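Local coordinates for protein aldehyde dehydrogenase (PDB 3K9D) that probably oxidises an aldehyde with NAD or NADP as electron acceptor, perhaps as a CoA-acylating enzyme, at residues A[185-190]-A[204-209]; A[253-258]-A[339-344]; A[291-294]-A[298-301]. One frame throughout, in Å; residues are numbered along the deposited sequence.

Contact 1 of 3, residues A[185-190]-A[204-209]; sequences QLMKHK and VKAAYS
Two helices on one face of the mixed sheet, 180-188 and 201-207, meet where M187 reaches across to A206 and A207. M187 CG sits beside the backbone N, with chi1 at -69°, and the thioether then runs straight out before bending at its last torsion. That bend divides the contact. SD rides over the backbone of the second helix, 3.9 Å from A207 CA, while CE swings off to meet A206 CB at 4.0 Å. The strand beneath closes the packing, since M187 and A207 both rest on I195. On the outer side the K188 chain turns at its end and brings NZ to 3.8 Å from S209 O, too long for a hydrogen bond and at most a weak electrostatic attraction. S209 itself folds back on the end of its helix, its OG donating to K205 O at 2.7 Å with the donor tilted only 18° from the carbonyl plane. Just here the chain reaches the dimer interface, with Y208 and S209 packing on P213 and G211 of the second subunit. Neighbouring helices laid on a shared strand in successive beta-alpha-beta crossovers are characteristic of the Rossmann-type cofactor domain of aldehyde dehydrogenases.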
loop_
_atom_site.group_PDB
_atom_site.type_symbol
_atom_site.label_atom_id
_atom_site.label_comp_id
_atom_site.label_asym_id
_atom_site.label_seq_id
_atom_site.Cartn_x
_atom_site.Cartn_y
_atom_site.Cartn_z
ATOM N N GLN A 185 -7.226 2.505 19.511
ATOM C CA GLN A 185 -6.065 3.315 19.871
ATOM C C GLN A 185 -4.818 2.776 19.174
ATOM O O GLN A 185 -4.023 3.551 18.647
ATOM C CB GLN A 185 -5.879 3.386 21.405
ATOM C CG GLN A 185 -4.615 4.125 21.902
ATOM C CD GLN A 185 -4.547 5.611 21.495
ATOM O OE1 GLN A 185 -4.880 6.483 22.275
ATOM N NE2 GLN A 185 -4.101 5.885 20.276
ATOM N N LEU A 186 -4.676 1.451 19.129
ATOM C CA LEU A 186 -3.551 0.815 18.431
ATOM C C LEU A 186 -3.507 1.162 16.957
ATOM O O LEU A 186 -2.437 1.453 16.414
ATOM C CB LEU A 186 -3.561 -0.711 18.604
ATOM C CG LEU A 186 -2.453 -1.507 17.881
ATOM C CD1 LEU A 186 -1.030 -1.181 18.416
ATOM C CD2 LEU A 186 -2.695 -3.009 17.955
ATOM N N MET A 187 -4.670 1.135 16.313
ATOM C CA MET A 187 -4.755 1.410 14.898
ATOM C C MET A 187 -4.564 2.909 14.609
ATOM O O MET A 187 -3.887 3.252 13.649
ATOM C CB MET A 187 -6.099 0.926 14.306
ATOM C CG MET A 187 -6.291 -0.601 14.237
ATOM S SD MET A 187 -7.827 -1.100 13.411
ATOM C CE MET A 187 -9.043 -0.218 14.381
ATOM N N LYS A 188 -5.177 3.775 15.420
ATOM C CA LYS A 188 -5.174 5.245 15.174
ATOM C C LYS A 188 -3.899 5.986 15.582
ATOM O O LYS A 188 -3.615 7.063 15.050
ATOM C CB LYS A 188 -6.391 5.933 15.813
ATOM C CG LYS A 188 -7.707 5.728 15.045
ATOM C CD LYS A 188 -8.881 6.444 15.710
ATOM C CE LYS A 188 -10.198 6.238 14.948
ATOM N NZ LYS A 188 -10.340 7.089 13.726
ATOM N N HIS A 189 -3.139 5.419 16.519
ATOM C CA HIS A 189 -1.925 6.057 17.049
ATOM C C HIS A 189 -0.939 6.541 15.988
ATOM O O HIS A 189 -0.720 5.875 14.979
ATOM C CB HIS A 189 -1.197 5.122 18.008
ATOM C CG HIS A 189 -0.475 5.838 19.105
ATOM N ND1 HIS A 189 0.784 6.375 18.946
ATOM C CD2 HIS A 189 -0.848 6.128 20.374
ATOM C CE1 HIS A 189 1.164 6.950 20.073
ATOM N NE2 HIS A 189 0.190 6.816 20.955
ATOM N N LYS A 190 -0.358 7.711 16.244
ATOM C CA LYS A 190 0.617 8.357 15.368
ATOM C C LYS A 190 1.908 7.535 15.181
ATOM O O LYS A 190 2.491 7.501 14.090
ATOM C CB LYS A 190 0.940 9.744 15.944
ATOM C CG LYS A 190 1.822 10.619 15.078
ATOM C CD LYS A 190 2.589 11.629 15.929
ATOM C CE LYS A 190 4.010 11.814 15.409
ATOM N NZ LYS A 190 4.046 12.103 13.940
ATOM N N VAL A 204 -11.417 -4.803 9.012
ATOM C CA VAL A 204 -10.499 -4.342 7.982
ATOM C C VAL A 204 -10.967 -2.989 7.438
ATOM O O VAL A 204 -10.155 -2.124 7.128
ATOM C CB VAL A 204 -10.336 -5.407 6.873
ATOM C CG1 VAL A 204 -9.595 -4.855 5.664
ATOM C CG2 VAL A 204 -9.620 -6.630 7.425
ATOM N N LYS A 205 -12.282 -2.798 7.360
ATOM C CA LYS A 205 -12.830 -1.489 7.009
ATOM C C LYS A 205 -12.500 -0.463 8.088
ATOM O O LYS A 205 -12.322 0.719 7.772
ATOM C CB LYS A 205 -14.335 -1.546 6.725
ATOM C CG LYS A 205 -14.850 -0.330 5.929
ATOM C CD LYS A 205 -16.302 -0.477 5.481
ATOM C CE LYS A 205 -16.427 -1.300 4.194
ATOM N NZ LYS A 205 -17.668 -0.958 3.428
ATOM N N ALA A 206 -12.367 -0.923 9.343
ATOM C CA ALA A 206 -11.929 -0.073 10.458
ATOM C C ALA A 206 -10.481 0.370 10.300
ATOM O O ALA A 206 -10.142 1.505 10.638
ATOM C CB ALA A 206 -12.117 -0.777 11.814
ATOM N N ALA A 207 -9.646 -0.538 9.795
ATOM C CA ALA A 207 -8.217 -0.298 9.600
ATOM C C ALA A 207 -7.972 0.746 8.508
ATOM O O ALA A 207 -7.082 1.594 8.628
ATOM C CB ALA A 207 -7.506 -1.598 9.259
ATOM N N TYR A 208 -8.772 0.693 7.447
ATOM C CA TYR A 208 -8.644 1.674 6.371
ATOM C C TYR A 208 -9.325 3.008 6.673
ATOM O O TYR A 208 -9.225 3.961 5.886
ATOM C CB TYR A 208 -9.108 1.091 5.033
ATOM C CG TYR A 208 -8.076 0.185 4.415
ATOM C CD1 TYR A 208 -6.955 0.708 3.762
ATOM C CD2 TYR A 208 -8.209 -1.203 4.501
ATOM C CE1 TYR A 208 -5.993 -0.138 3.193
ATOM C CE2 TYR A 208 -7.262 -2.055 3.950
ATOM C CZ TYR A 208 -6.162 -1.525 3.296
ATOM O OH TYR A 208 -5.235 -2.391 2.761
ATOM N N SER A 209 -9.991 3.076 7.826
ATOM C CA SER A 209 -10.608 4.303 8.311
ATOM C C SER A 209 -9.854 4.922 9.500
ATOM O O SER A 209 -10.294 5.925 10.060
ATOM C CB SER A 209 -12.061 4.031 8.687
ATOM O OG SER A 209 -12.733 3.411 7.599
#

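Contact 2 of 3, residues A[253-258]-A[339-344]; sequences SEQSVV and SREKLA
Q255 and K342 are locked together through both ends of the glutamine amide. Q255 CG lies beside the backbone N, and the bend at chi2 (-67°) lays the amide against the 339-344 backbone. NE2 donates to K342 O at 2.7 Å; the acceptor is almost in the amide plane, but the donor stands well above the plane of the K342 carbonyl. OE1 takes K342 N at 2.7 Å, again from well above its carbonyl plane, and in that plane it also accepts from K342 NZ at 3.1 Å. One residue's main-chain N and O thus grip the amide and fix its rotation. Q255 lies by strand 256-260 of the parallel sheet, probably in the catalytic domain and shortly after the position where aldehyde dehydrogenases carry their nucleophilic cysteine. Its backbone bonds to G222, just before strand 223-226, and to A348 of strand 346-352. The lysine chain is bent twice, at chi3 (-70°) and chi4, which curls it round OE1 until NZ reaches Q255 O at 2.8 Å. NZ also donates to R340 O at 3.1 Å, close to the line of that carbonyl, and to Y338 O, so the ammonium is held largely by main-chain oxygens. Beside this a water donates to S253 OG at 2.8 Å and to K342 O at 3.1 Å.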
loop_
_atom_site.group_PDB
_atom_site.type_symbol
_atom_site.label_atom_id
_atom_site.label_comp_id
_atom_site.label_asym_id
_atom_site.label_seq_id
_atom_site.Cartn_x
_atom_site.Cartn_y
_atom_site.Cartn_z
ATOM N N SER A 253 -9.355 -22.048 1.972
ATOM C CA SER A 253 -10.071 -23.307 1.751
ATOM C C SER A 253 -11.345 -23.084 0.925
ATOM O O SER A 253 -11.909 -21.975 0.900
ATOM C CB SER A 253 -10.361 -24.010 3.084
ATOM O OG SER A 253 -11.348 -23.339 3.839
ATOM N N GLU A 254 -11.758 -24.142 0.233
ATOM C CA GLU A 254 -12.875 -24.171 -0.714
ATOM C C GLU A 254 -14.207 -23.878 -0.034
ATOM O O GLU A 254 -14.393 -24.233 1.116
ATOM C CB GLU A 254 -12.962 -25.569 -1.362
ATOM C CG GLU A 254 -11.719 -26.047 -2.115
ATOM C CD GLU A 254 -10.572 -26.592 -1.247
ATOM O OE1 GLU A 254 -10.670 -26.613 -0.006
ATOM O OE2 GLU A 254 -9.548 -26.998 -1.831
ATOM N N GLN A 255 -15.144 -23.252 -0.748
ATOM C CA GLN A 255 -16.471 -22.995 -0.192
ATOM C C GLN A 255 -17.599 -23.589 -1.045
ATOM O O GLN A 255 -18.729 -23.803 -0.581
ATOM C CB GLN A 255 -16.669 -21.492 0.045
ATOM C CG GLN A 255 -15.811 -20.941 1.177
ATOM C CD GLN A 255 -16.223 -21.495 2.533
ATOM O OE1 GLN A 255 -17.388 -21.819 2.745
ATOM N NE2 GLN A 255 -15.265 -21.600 3.462
ATOM N N SER A 256 -17.267 -23.869 -2.294
ATOM C CA SER A 256 -18.171 -24.551 -3.201
ATOM C C SER A 256 -17.379 -25.466 -4.129
ATOM O O SER A 256 -16.164 -25.277 -4.317
ATOM C CB SER A 256 -19.032 -23.554 -4.006
ATOM O OG SER A 256 -18.254 -22.700 -4.818
ATOM N N VAL A 257 -18.073 -26.479 -4.653
ATOM C CA VAL A 257 -17.579 -27.291 -5.744
ATOM C C VAL A 257 -18.434 -26.993 -6.979
ATOM O O VAL A 257 -19.650 -26.995 -6.922
ATOM C CB VAL A 257 -17.563 -28.826 -5.417
ATOM C CG1 VAL A 257 -16.957 -29.613 -6.581
ATOM C CG2 VAL A 257 -16.772 -29.118 -4.138
ATOM N N VAL A 258 -17.774 -26.693 -8.084
ATOM C CA VAL A 258 -18.440 -26.473 -9.351
ATOM C C VAL A 258 -17.970 -27.604 -10.274
ATOM O O VAL A 258 -16.785 -27.834 -10.385
ATOM C CB VAL A 258 -18.066 -25.083 -9.962
ATOM C CG1 VAL A 258 -18.746 -24.883 -11.323
ATOM C CG2 VAL A 258 -18.462 -23.936 -8.993
ATOM N N SER A 339 -23.638 -19.948 -0.755
ATOM C CA SER A 339 -22.850 -19.132 -1.674
ATOM C C SER A 339 -21.878 -18.201 -0.949
ATOM O O SER A 339 -21.232 -17.363 -1.581
ATOM C CB SER A 339 -23.771 -18.311 -2.588
ATOM O OG SER A 339 -24.384 -17.236 -1.878
ATOM N N ARG A 340 -21.763 -18.368 0.370
ATOM C CA ARG A 340 -20.970 -17.482 1.230
ATOM C C ARG A 340 -19.959 -18.246 2.097
ATOM O O ARG A 340 -19.938 -19.485 2.118
ATOM C CB ARG A 340 -21.902 -16.630 2.106
ATOM C CG ARG A 340 -22.937 -15.798 1.306
ATOM C CD ARG A 340 -23.842 -14.973 2.201
ATOM N NE ARG A 340 -23.086 -14.239 3.219
ATOM C CZ ARG A 340 -23.642 -13.543 4.211
ATOM N NH1 ARG A 340 -22.877 -12.902 5.089
ATOM N NH2 ARG A 340 -24.961 -13.483 4.329
ATOM N N GLU A 341 -19.113 -17.504 2.806
ATOM C CA GLU A 341 -17.997 -18.093 3.525
ATOM C C GLU A 341 -18.485 -18.865 4.752
ATOM O O GLU A 341 -19.119 -18.306 5.648
ATOM C CB GLU A 341 -16.970 -17.020 3.882
ATOM C CG GLU A 341 -15.804 -17.502 4.733
ATOM C CD GLU A 341 -15.073 -16.344 5.370
ATOM O OE1 GLU A 341 -15.677 -15.647 6.217
ATOM O OE2 GLU A 341 -13.905 -16.122 5.016
ATOM N N LYS A 342 -18.248 -20.175 4.732
ATOM C CA LYS A 342 -18.586 -21.055 5.836
ATOM C C LYS A 342 -17.263 -21.617 6.300
ATOM O O LYS A 342 -16.657 -22.447 5.620
ATOM C CB LYS A 342 -19.489 -22.206 5.369
ATOM C CG LYS A 342 -20.675 -21.785 4.528
ATOM C CD LYS A 342 -21.282 -22.929 3.728
ATOM C CE LYS A 342 -20.405 -23.424 2.585
ATOM N NZ LYS A 342 -20.147 -22.487 1.444
ATOM N N LEU A 343 -16.790 -21.138 7.438
ATOM C CA LEU A 343 -15.480 -21.537 7.934
ATOM C C LEU A 343 -15.631 -22.818 8.737
ATOM O O LEU A 343 -15.439 -22.829 9.944
ATOM C CB LEU A 343 -14.863 -20.425 8.783
ATOM C CG LEU A 343 -14.297 -19.193 8.074
ATOM C CD1 LEU A 343 -13.754 -18.205 9.103
ATOM C CD2 LEU A 343 -13.208 -19.569 7.062
ATOM N N ALA A 344 -15.965 -23.893 8.026
ATOM C CA ALA A 344 -16.466 -25.139 8.597
ATOM C C ALA A 344 -16.469 -26.180 7.484
ATOM O O ALA A 344 -16.541 -25.805 6.306
ATOM C CB ALA A 344 -17.899 -24.927 9.124
HETATM O O HOH W 1 -13.726 -23.426 5.244
#

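Contact 3 of 3, residues A[291-294]-A[298-301]; sequences ILRP and MNPA
The side chains of I291 and M298 lie alongside each other and point the same way, whereas R293 and P300 cross at about a right angle. M298 is bent at both chi2 (-78°) and chi3, and the curl brings CE to 3.5 Å from I291 CG2, a snug methyl-to-methyl contact. On the other flank the R293 guanidinium has P300 CD over one face, 3.3 Å from NH2 and offset toward the rim of the group. M298 O comes in at the guanidinium edge, near its plane, with NH2 2.8 Å away, and R293 CD meets N299 CA at 3.7 Å. Between these two pairs the backbones join: N299 N donates to I291 O at 2.7 Å, and L292 and M298 form a single beta bridge. N299 ND2 bonds to F290 O, while OD1 accepts from A301 N at 3.3 Å, closing an Asx turn at the start of the 3-10 segment. The chemistry implies a reversal tied to the end of helix 281-291 by both the backbone N and the side-chain amide of one asparagine, with apolar packing on one flank and a guanidinium face laid against a proline on the other.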
loop_
_atom_site.group_PDB
_atom_site.type_symbol
_atom_site.label_atom_id
_atom_site.label_comp_id
_atom_site.label_asym_id
_atom_site.label_seq_id
_atom_site.Cartn_x
_atom_site.Cartn_y
_atom_site.Cartn_z
ATOM N N ILE A 291 -27.383 -21.818 9.631
ATOM C CA ILE A 291 -26.175 -21.095 9.229
ATOM C C ILE A 291 -26.395 -19.570 9.077
ATOM O O ILE A 291 -25.566 -18.763 9.540
ATOM C CB ILE A 291 -25.608 -21.659 7.886
ATOM C CG1 ILE A 291 -24.912 -23.007 8.067
ATOM C CG2 ILE A 291 -24.596 -20.719 7.276
ATOM C CD1 ILE A 291 -24.436 -23.595 6.726
ATOM N N LEU A 292 -27.498 -19.181 8.433
ATOM C CA LEU A 292 -27.767 -17.767 8.175
ATOM C C LEU A 292 -28.609 -17.130 9.285
ATOM O O LEU A 292 -29.761 -17.517 9.497
ATOM C CB LEU A 292 -28.424 -17.565 6.807
ATOM C CG LEU A 292 -28.715 -16.110 6.394
ATOM C CD1 LEU A 292 -27.434 -15.320 6.140
ATOM C CD2 LEU A 292 -29.640 -16.034 5.192
ATOM N N ARG A 293 -28.005 -16.165 9.981
ATOM C CA ARG A 293 -28.637 -15.387 11.049
ATOM C C ARG A 293 -29.619 -14.351 10.468
ATOM O O ARG A 293 -29.471 -13.950 9.304
ATOM C CB ARG A 293 -27.550 -14.707 11.914
ATOM C CG ARG A 293 -27.394 -15.314 13.308
ATOM C CD ARG A 293 -25.947 -15.585 13.688
ATOM N NE ARG A 293 -25.355 -14.591 14.585
ATOM C CZ ARG A 293 -24.237 -13.918 14.322
ATOM N NH1 ARG A 293 -23.756 -13.043 15.187
ATOM N NH2 ARG A 293 -23.585 -14.126 13.190
ATOM N N PRO A 294 -30.640 -13.939 11.261
ATOM C CA PRO A 294 -31.618 -12.932 10.812
ATOM C C PRO A 294 -31.055 -11.525 10.555
ATOM O O PRO A 294 -31.679 -10.748 9.826
ATOM C CB PRO A 294 -32.633 -12.886 11.963
ATOM C CG PRO A 294 -32.440 -14.162 12.698
ATOM C CD PRO A 294 -30.980 -14.436 12.608
ATOM N N MET A 298 -23.380 -14.755 9.098
ATOM C CA MET A 298 -23.278 -16.201 9.172
ATOM C C MET A 298 -23.037 -16.562 10.640
ATOM O O MET A 298 -22.369 -15.816 11.360
ATOM C CB MET A 298 -22.140 -16.699 8.274
ATOM C CG MET A 298 -22.215 -16.213 6.803
ATOM S SD MET A 298 -23.389 -17.084 5.743
ATOM C CE MET A 298 -22.448 -18.585 5.452
ATOM N N ASN A 299 -23.600 -17.694 11.063
ATOM C CA ASN A 299 -23.560 -18.188 12.448
ATOM C C ASN A 299 -22.153 -18.565 12.905
ATOM O O ASN A 299 -21.571 -19.492 12.357
ATOM C CB ASN A 299 -24.465 -19.421 12.548
ATOM C CG ASN A 299 -25.003 -19.666 13.945
ATOM O OD1 ASN A 299 -24.454 -19.198 14.942
ATOM N ND2 ASN A 299 -26.096 -20.420 14.020
ATOM N N PRO A 300 -21.600 -17.859 13.917
ATOM C CA PRO A 300 -20.263 -18.218 14.409
ATOM C C PRO A 300 -20.189 -19.598 15.085
ATOM O O PRO A 300 -19.101 -20.136 15.226
ATOM C CB PRO A 300 -19.957 -17.116 15.424
ATOM C CG PRO A 300 -21.283 -16.648 15.886
ATOM C CD PRO A 300 -22.153 -16.713 14.664
ATOM N N ALA A 301 -21.343 -20.159 15.463
ATOM C CA ALA A 301 -21.431 -21.451 16.161
ATOM C C ALA A 301 -20.868 -22.638 15.362
ATOM O O ALA A 301 -20.546 -23.676 15.929
ATOM C CB ALA A 301 -22.871 -21.722 16.568
#

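How the contacts relate
Contacts 2 and 3 are neighbours, their centres about 14 Å apart, and they touch directly: M298 CE packs against E341 O at 3.3 Å, and L292 CD1 lies 3.6 Å from R340 NH2. The 291-301 turn, which lies in the chain between the two segments of contact 2, therefore backs the loop that holds Q255. R340 NH2 bonds to G296 O within the turn, while its NE forms a salt bridge with E369 outside both contacts. Contact 1 belongs to the other sheet, probably in the cofactor domain; its centre is about 29 Å from that of contact 2 and about 27 Å from that of contact 3, without touching either. Of the three, contact 2 probably lies nearest the active site.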